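Local atomic coordinates of cellulose biosynthesis protein BcsG (Salmonella typhimurium LT2, PDB entry 5OLT), a protein that is required for cellulose biosynthesis and binds zinc in its extramembrane domain, a member of the alkaline phosphatase family. Residues 63-68 and 107-112; 260-265 and 319-324. All blocks are in the same frame, centred on the assembly; numbering follows the deposited sequence.

Contact 1 (63-68 and 107-112); sequences VINICS and IRLLRA. With ZN (zinc ion), chain B.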
ATOM      1  N   VAL A  63       2.479   1.773  -9.050  1.00  9.33           N
ATOM      2  CA  VAL A  63       2.306   1.321  -7.665  1.00  9.10           C
ATOM      3  C   VAL A  63       3.276   0.170  -7.431  1.00  9.30           C
ATOM      4  O   VAL A  63       3.233  -0.854  -8.140  1.00 11.09           O
ATOM      5  CB  VAL A  63       0.849   0.871  -7.411  1.00  9.72           C
ATOM      6  CG1 VAL A  63       0.681   0.304  -6.005  1.00 12.75           C
ATOM      7  CG2 VAL A  63      -0.105   2.015  -7.633  1.00 12.01           C
ATOM      8  N   ILE A  64       4.171   0.349  -6.456  1.00  9.67           N
ATOM      9  CA  ILE A  64       5.245  -0.597  -6.175  1.00  8.88           C
ATOM     10  C   ILE A  64       4.870  -1.289  -4.855  1.00  9.14           C
ATOM     11  O   ILE A  64       4.950  -0.678  -3.775  1.00  9.96           O
ATOM     12  CB  ILE A  64       6.602   0.164  -6.062  1.00  9.46           C
ATOM     13  CG1 ILE A  64       6.935   0.826  -7.413  1.00 10.57           C
ATOM     14  CG2 ILE A  64       7.712  -0.774  -5.598  1.00 11.11           C
ATOM     15  CD1 ILE A  64       8.210   1.633  -7.396  1.00 10.89           C
ATOM     16  N   ASN A  65       4.414  -2.552  -4.939  1.00  9.24           N
ATOM     17  CA  ASN A  65       3.843  -3.271  -3.814  1.00  9.02           C
ATOM     18  C   ASN A  65       4.854  -4.327  -3.372  1.00  8.48           C
ATOM     19  O   ASN A  65       5.163  -5.253  -4.116  1.00  9.34           O
ATOM     20  CB  ASN A  65       2.507  -3.876  -4.297  1.00 10.19           C
ATOM     21  CG  ASN A  65       1.751  -4.600  -3.222  1.00 10.37           C
ATOM     22  OD1 ASN A  65       1.586  -4.106  -2.079  1.00 13.18           O
ATOM     23  ND2 ASN A  65       1.241  -5.763  -3.575  1.00  8.19           N
ATOM     24  N   ILE A  66       5.420  -4.126  -2.184  1.00  9.16           N
ATOM     25  CA  ILE A  66       6.602  -4.883  -1.753  1.00  9.02           C
ATOM     26  C   ILE A  66       6.249  -5.877  -0.669  1.00  9.26           C
ATOM     27  O   ILE A  66       5.750  -5.492   0.393  1.00  9.77           O
ATOM     28  CB  ILE A  66       7.695  -3.925  -1.218  1.00  9.12           C
ATOM     29  CG1 ILE A  66       8.098  -2.905  -2.301  1.00  9.95           C
ATOM     30  CG2 ILE A  66       8.912  -4.712  -0.686  1.00 10.67           C
ATOM     31  CD1 ILE A  66       8.975  -1.778  -1.788  1.00 11.03           C
ATOM     32  N   CYS A  67       6.525  -7.154  -0.929  1.00  9.14           N
ATOM     33  CA  CYS A  67       6.304  -8.193   0.083  1.00  9.05           C
ATOM     34  C   CYS A  67       7.303  -8.035   1.238  1.00  9.05           C
ATOM     35  O   CYS A  67       8.477  -7.754   1.000  1.00 10.10           O
ATOM     36  CB  CYS A  67       6.448  -9.575  -0.595  1.00 10.22           C
ATOM     37  SG  CYS A  67       6.168 -11.019   0.488  1.00 12.08           S
ATOM     38  N   SER A  68       6.834  -8.263   2.476  1.00  8.70           N
ATOM     39  CA  SER A  68       7.748  -8.505   3.606  1.00  8.94           C
ATOM     40  C   SER A  68       8.630  -7.298   3.966  1.00  8.77           C
ATOM     41  O   SER A  68       9.849  -7.446   4.133  1.00  9.77           O
ATOM     42  CB  SER A  68       8.597  -9.771   3.375  1.00  9.40           C
ATOM     43  OG  SER A  68       7.746 -10.904   3.234  1.00 10.71           O
ATOM     44  N   ILE A 107      -5.123  -7.773  -2.710  1.00  9.58           N
ATOM     45  CA  ILE A 107      -6.526  -7.508  -2.970  1.00 10.64           C
ATOM     46  C   ILE A 107      -6.972  -6.219  -2.262  1.00  9.33           C
ATOM     47  O   ILE A 107      -7.685  -5.406  -2.854  1.00 11.08           O
ATOM     48  CB  ILE A 107      -7.407  -8.693  -2.499  1.00 11.25           C
ATOM     49  CG1 ILE A 107      -7.014  -9.989  -3.241  1.00 11.59           C
ATOM     50  CG2 ILE A 107      -8.880  -8.403  -2.807  1.00 12.75           C
ATOM     51  CD1 ILE A 107      -7.589 -11.221  -2.555  1.00 15.45           C
ATOM     52  N   ARG A 108      -6.542  -6.010  -1.010  1.00  9.29           N
ATOM     53  CA  ARG A 108      -6.912  -4.796  -0.290  1.00  9.11           C
ATOM     54  C   ARG A 108      -6.406  -3.550  -1.046  1.00  9.31           C
ATOM     55  O   ARG A 108      -7.116  -2.565  -1.166  1.00 10.05           O
ATOM     56  CB  ARG A 108      -6.380  -4.836   1.128  1.00  8.64           C
ATOM     57  CG  ARG A 108      -7.129  -5.834   2.008  1.00  9.97           C
ATOM     58  CD  ARG A 108      -6.619  -5.847   3.449  1.00  9.98           C
ATOM     59  NE  ARG A 108      -7.419  -6.784   4.267  1.00 10.64           N
ATOM     60  CZ  ARG A 108      -8.659  -6.534   4.702  1.00  9.95           C
ATOM     61  NH1 ARG A 108      -9.254  -5.357   4.494  1.00 10.36           N
ATOM     62  NH2 ARG A 108      -9.330  -7.499   5.361  1.00 11.44           N
ATOM     63  N   LEU A 109      -5.171  -3.594  -1.521  1.00  9.43           N
ATOM     64  CA  LEU A 109      -4.626  -2.467  -2.272  1.00  9.92           C
ATOM     65  C   LEU A 109      -5.375  -2.250  -3.590  1.00 10.07           C
ATOM     66  O   LEU A 109      -5.690  -1.103  -3.947  1.00 10.51           O
ATOM     67  CB  LEU A 109      -3.137  -2.741  -2.562  1.00 10.42           C
ATOM     68  CG  LEU A 109      -2.374  -1.715  -3.428  1.00 10.01           C
ATOM     69  CD1 LEU A 109      -2.510  -0.281  -2.957  1.00 12.58           C
ATOM     70  CD2 LEU A 109      -0.917  -2.109  -3.414  1.00 12.39           C
ATOM     71  N   LEU A 110      -5.693  -3.339  -4.299  1.00 10.34           N
ATOM     72  CA  LEU A 110      -6.439  -3.216  -5.553  1.00 10.27           C
ATOM     73  C   LEU A 110      -7.866  -2.698  -5.325  1.00 10.58           C
ATOM     74  O   LEU A 110      -8.438  -2.042  -6.207  1.00 11.46           O
ATOM     75  CB  LEU A 110      -6.405  -4.528  -6.376  1.00 11.52           C
ATOM     76  CG  LEU A 110      -4.972  -4.850  -6.830  1.00 12.80           C
ATOM     77  CD1 LEU A 110      -4.885  -6.289  -7.265  1.00 13.40           C
ATOM     78  CD2 LEU A 110      -4.518  -3.930  -7.950  1.00 14.03           C
ATOM     79  N   ARG A 111      -8.377  -2.868  -4.100  1.00 10.60           N
ATOM     80  CA  ARG A 111      -9.697  -2.355  -3.738  1.00 10.50           C
ATOM     81  C   ARG A 111      -9.585  -1.065  -2.904  1.00 10.53           C
ATOM     82  O   ARG A 111     -10.457  -0.740  -2.099  1.00 10.93           O
ATOM     83  CB  ARG A 111     -10.516  -3.424  -3.022  1.00 11.34           C
ATOM     84  CG  ARG A 111     -10.832  -4.625  -3.891  1.00 13.03           C
ATOM     85  CD  ARG A 111     -11.729  -5.603  -3.148  1.00 14.43           C
ATOM     86  NE  ARG A 111     -11.911  -6.799  -3.959  1.00 16.57           N
ATOM     87  CZ  ARG A 111     -12.761  -7.767  -3.642  1.00 16.07           C
ATOM     88  NH1 ARG A 111     -13.527  -7.633  -2.549  1.00 16.72           N
ATOM     89  NH2 ARG A 111     -12.869  -8.810  -4.471  1.00 17.14           N
ATOM     90  N   ALA A 112      -8.515  -0.264  -3.149  1.00  9.91           N
ATOM     91  CA  ALA A 112      -8.239   0.901  -2.308  1.00  9.34           C
ATOM     92  C   ALA A 112      -9.314   2.010  -2.339  1.00 10.63           C
ATOM     93  O   ALA A 112      -9.280   2.879  -1.466  1.00 11.55           O
ATOM     94  CB  ALA A 112      -6.905   1.538  -2.703  1.00 10.21           C
TER
HETATM   95 ZN    ZN B 601       3.940 -10.960   0.973  0.75 12.46          ZN
HETATM   96  O   HOH W   1       4.412 -13.270   1.803  1.00 32.28           O
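Leu-109 meets Val-63 and Asn-65 through a single methyl, CD2, where helix 102-110 lies against strand 60-66 of the central mixed sheet, within an alpha/beta domain of the alkaline phosphatase family. The two backbones come nearest between CA of Leu-109 and CA of Asn-65, 8.6 Å apart, and both touching strand residues point toward the helix from the same face of the strand, two positions apart. Val-63 and Leu-109 reach for each other tip to tip, CG1 to CD2 at 3.9 Å. Asn-65, on the same side of the strand as Val-63, and Leu-109 approach from opposite directions, with CG of Asn-65 3.7 Å from CD2 of Leu-109. The leucine's CG stands anti to its own backbone N (chi1 176°), which extends the branch away from the helix and toward the strand. Phe-213, Val-264 and Tyr-318 also touch Leu-109, so this dense part is a buried, largely apolar cluster that also takes in the side chain of Asn-65.

Toward the zinc the two segments diverge: the nearest approach of the Cys-67 side chain to segment 107-112 is 10.9 Å, from CB of Cys-67 to CD2 of Leu-109. Here polar chemistry replaces methyl packing. The metal is bound by Cys-67, Ser-102, Glu-266 and His-267, and Ser-102 is the first residue of the same helix that carries Leu-109. A water occupies this side too, 2.5 Å from the zinc ion. Cys-67 delivers its sulfur with SG anti to the backbone N (chi1 -179°), and SG lies 2.3 Å from the zinc with a CB-SG-zinc angle of about 105°.

Contact 2 (260-265 and 319-324); sequences MVVVVP and LAISEL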
ATOM      1  N   MET A 260       3.590   9.468 -11.109  1.00 10.73           N
ATOM      2  CA  MET A 260       3.259   9.372  -9.695  1.00  9.33           C
ATOM      3  C   MET A 260       3.656   7.985  -9.244  1.00  9.46           C
ATOM      4  O   MET A 260       3.106   7.017  -9.746  1.00  9.86           O
ATOM      5  CB  MET A 260       1.762   9.601  -9.480  1.00 10.04           C
ATOM      6  CG  MET A 260       1.329   9.485  -8.020  1.00 10.16           C
ATOM      7  SD  MET A 260      -0.433   9.788  -7.891  1.00 11.98           S
ATOM      8  CE  MET A 260      -0.695   9.634  -6.136  1.00 13.26           C
ATOM      9  N   VAL A 261       4.609   7.897  -8.323  1.00  8.83           N
ATOM     10  CA  VAL A 261       5.087   6.598  -7.794  1.00  8.60           C
ATOM     11  C   VAL A 261       4.564   6.435  -6.380  1.00  8.70           C
ATOM     12  O   VAL A 261       4.701   7.327  -5.550  1.00  9.84           O
ATOM     13  CB  VAL A 261       6.619   6.494  -7.808  1.00  9.09           C
ATOM     14  CG1 VAL A 261       7.048   5.168  -7.175  1.00 11.06           C
ATOM     15  CG2 VAL A 261       7.119   6.589  -9.253  1.00 10.32           C
ATOM     16  N   VAL A 262       3.879   5.318  -6.129  1.00  8.86           N
ATOM     17  CA  VAL A 262       3.383   4.975  -4.798  1.00  9.42           C
ATOM     18  C   VAL A 262       4.093   3.703  -4.370  1.00 10.25           C
ATOM     19  O   VAL A 262       4.014   2.698  -5.087  1.00 11.87           O
ATOM     20  CB  VAL A 262       1.868   4.730  -4.791  1.00 10.84           C
ATOM     21  CG1 VAL A 262       1.421   4.338  -3.374  1.00 14.63           C
ATOM     22  CG2 VAL A 262       1.152   5.976  -5.295  1.00 11.93           C
ATOM     23  N   VAL A 263       4.795   3.750  -3.242  1.00  8.93           N
ATOM     24  CA  VAL A 263       5.422   2.564  -2.691  1.00  9.53           C
ATOM     25  C   VAL A 263       4.556   2.140  -1.515  1.00 10.72           C
ATOM     26  O   VAL A 263       4.362   2.938  -0.585  1.00 11.70           O
ATOM     27  CB  VAL A 263       6.853   2.873  -2.208  1.00 10.29           C
ATOM     28  CG1 VAL A 263       7.419   1.671  -1.428  1.00 13.42           C
ATOM     29  CG2 VAL A 263       7.702   3.194  -3.412  1.00 12.58           C
ATOM     30  N   VAL A 264       4.046   0.905  -1.513  0.70 10.31           N
ATOM     31  CA  VAL A 264       3.181   0.456  -0.405  0.70 10.98           C
ATOM     32  C   VAL A 264       3.426  -1.024  -0.176  0.70 10.27           C
ATOM     33  O   VAL A 264       3.106  -1.877  -1.029  0.70 10.77           O
ATOM     34  CB  VAL A 264       1.700   0.768  -0.685  0.70 12.21           C
ATOM     35  CG1 VAL A 264       1.315   0.335  -2.092  0.70 14.02           C
ATOM     36  CG2 VAL A 264       0.741   0.230   0.388  0.70 13.46           C
ATOM     37  N   PRO A 265       4.086  -1.332   0.923  1.00  9.55           N
ATOM     38  CA  PRO A 265       4.346  -2.758   1.222  1.00  9.03           C
ATOM     39  C   PRO A 265       3.064  -3.511   1.532  1.00  9.42           C
ATOM     40  O   PRO A 265       2.068  -2.935   1.969  1.00 10.23           O
ATOM     41  CB  PRO A 265       5.236  -2.719   2.454  1.00 10.65           C
ATOM     42  CG  PRO A 265       5.843  -1.339   2.410  1.00 11.91           C
ATOM     43  CD  PRO A 265       4.762  -0.441   1.883  1.00 10.77           C
ATOM     44  N   LEU A 319      -7.202   3.580   1.642  1.00  9.00           N
ATOM     45  CA  LEU A 319      -8.119   4.622   1.190  1.00  9.59           C
ATOM     46  C   LEU A 319      -7.378   5.952   0.991  1.00 10.04           C
ATOM     47  O   LEU A 319      -7.717   6.713   0.064  1.00 10.15           O
ATOM     48  CB  LEU A 319      -9.303   4.787   2.157  1.00  9.84           C
ATOM     49  CG  LEU A 319     -10.484   5.619   1.651  1.00 10.68           C
ATOM     50  CD1 LEU A 319     -11.167   4.946   0.457  1.00 12.95           C
ATOM     51  CD2 LEU A 319     -11.464   5.844   2.794  1.00 11.77           C
ATOM     52  N   ALA A 320      -6.371   6.229   1.833  1.00  9.61           N
ATOM     53  CA  ALA A 320      -5.587   7.471   1.678  1.00  9.60           C
ATOM     54  C   ALA A 320      -4.765   7.481   0.384  1.00 10.00           C
ATOM     55  O   ALA A 320      -4.552   8.573  -0.191  1.00 10.71           O
ATOM     56  CB  ALA A 320      -4.680   7.690   2.878  1.00 11.10           C
ATOM     57  N   ILE A 321      -4.308   6.308  -0.069  0.70  9.64           N
ATOM     58  CA  ILE A 321      -3.608   6.220  -1.361  0.70 10.67           C
ATOM     59  C   ILE A 321      -4.585   6.537  -2.490  0.70 10.67           C
ATOM     60  O   ILE A 321      -4.310   7.371  -3.360  0.70 11.07           O
ATOM     61  CB  ILE A 321      -2.957   4.835  -1.573  0.70 11.09           C
ATOM     62  CG1 ILE A 321      -1.969   4.506  -0.435  0.70 13.15           C
ATOM     63  CG2 ILE A 321      -2.360   4.709  -2.982  0.70 12.64           C
ATOM     64  CD1 ILE A 321      -0.807   5.468  -0.269  0.70 15.08           C
ATOM     65  N   SER A 322      -5.777   5.936  -2.438  1.00 10.19           N
ATOM     66  CA  SER A 322      -6.779   6.221  -3.434  1.00 10.68           C
ATOM     67  C   SER A 322      -7.122   7.721  -3.456  1.00 10.13           C
ATOM     68  O   SER A 322      -7.288   8.308  -4.557  1.00 11.10           O
ATOM     69  CB  SER A 322      -8.012   5.341  -3.215  1.00 11.75           C
ATOM     70  OG  SER A 322      -8.979   5.620  -4.224  1.00 13.66           O
ATOM     71  N   GLU A 323      -7.243   8.343  -2.275  1.00  9.76           N
ATOM     72  CA  GLU A 323      -7.520   9.779  -2.271  1.00 10.74           C
ATOM     73  C   GLU A 323      -6.411  10.596  -2.918  1.00 10.58           C
ATOM     74  O   GLU A 323      -6.696  11.515  -3.690  1.00 11.28           O
ATOM     75  CB  GLU A 323      -7.730  10.239  -0.833  1.00 11.84           C
ATOM     76  CG  GLU A 323      -8.047  11.713  -0.704  1.00 12.99           C
ATOM     77  CD  GLU A 323      -9.303  12.150  -1.379  1.00 16.15           C
ATOM     78  OE1 GLU A 323     -10.239  11.335  -1.533  1.00 17.77           O
ATOM     79  OE2 GLU A 323      -9.364  13.362  -1.733  1.00 16.92           O
ATOM     80  N   LEU A 324      -5.150  10.247  -2.658  1.00 10.30           N
ATOM     81  CA  LEU A 324      -4.071  10.976  -3.315  1.00  9.86           C
ATOM     82  C   LEU A 324      -4.108  10.790  -4.824  1.00 10.27           C
ATOM     83  O   LEU A 324      -3.863  11.767  -5.570  1.00 10.99           O
ATOM     84  CB  LEU A 324      -2.698  10.533  -2.757  1.00  9.95           C
ATOM     85  CG  LEU A 324      -2.375  11.104  -1.358  1.00  9.89           C
ATOM     86  CD1 LEU A 324      -1.194  10.356  -0.773  1.00 12.62           C
ATOM     87  CD2 LEU A 324      -2.099  12.618  -1.396  1.00 12.64           C
TER
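Val-262 and Ile-321 meet tip to tip, with CG1 of the valine 3.8 Å from CG2 of the isoleucine in one of the two conformers modelled for Ile-321. One turn further along the helix, Met-260 supplies the second touch: Met-260 CE lies 3.8 Å from Leu-324 C, the carbonyl carbon, and 4.0 Å from Leu-324 CB. The methionine is fully extended, its three torsions all near 180°, and so spans the gap from strand to helix with its terminal methyl rather than its sulfur. No hydrogen bond crosses between the segments, and the four residues that touch are buried and hydrophobic.

In the next shell, Leu-61 touches both Met-260 and Val-262 from the adjoining strand, while Phe-92 and Phe-95 of strand 90-96 touch Ile-321. On the helix face turned away from the strand, Ser-322 OG is hydrogen-bonded to Ser-113 and Thr-46. The contact thus places helix 318-328 over one face of the central sheet, where strand 259-265 runs between its parallel neighbour 60-66 and its antiparallel neighbour 291-299.

Overall arrangement
Contacts 1 and 2 lie on one face of the same sheet, their centres 9 Å apart. Their strands are parallel neighbours, joined by backbone hydrogen bonds from Ile-64 N to Val-262 O (2.7 Å) and from Val-264 N to Ile-64 O (2.9 Å). The second segments adjoin as well: just past the end of helix 102-110, Ala-112 O packs 3.3 Å from CB of Ser-322. Both strands run toward the metal, since Cys-67 lies near the C-terminal end of one, Glu-266 and His-267 near that of the other. Contact 1 is nearer to it, with Leu-109 CD2 11.0 Å from the zinc ion against 16.1 Å for Val-262 CG1, so contact 2 belongs to the core behind the site.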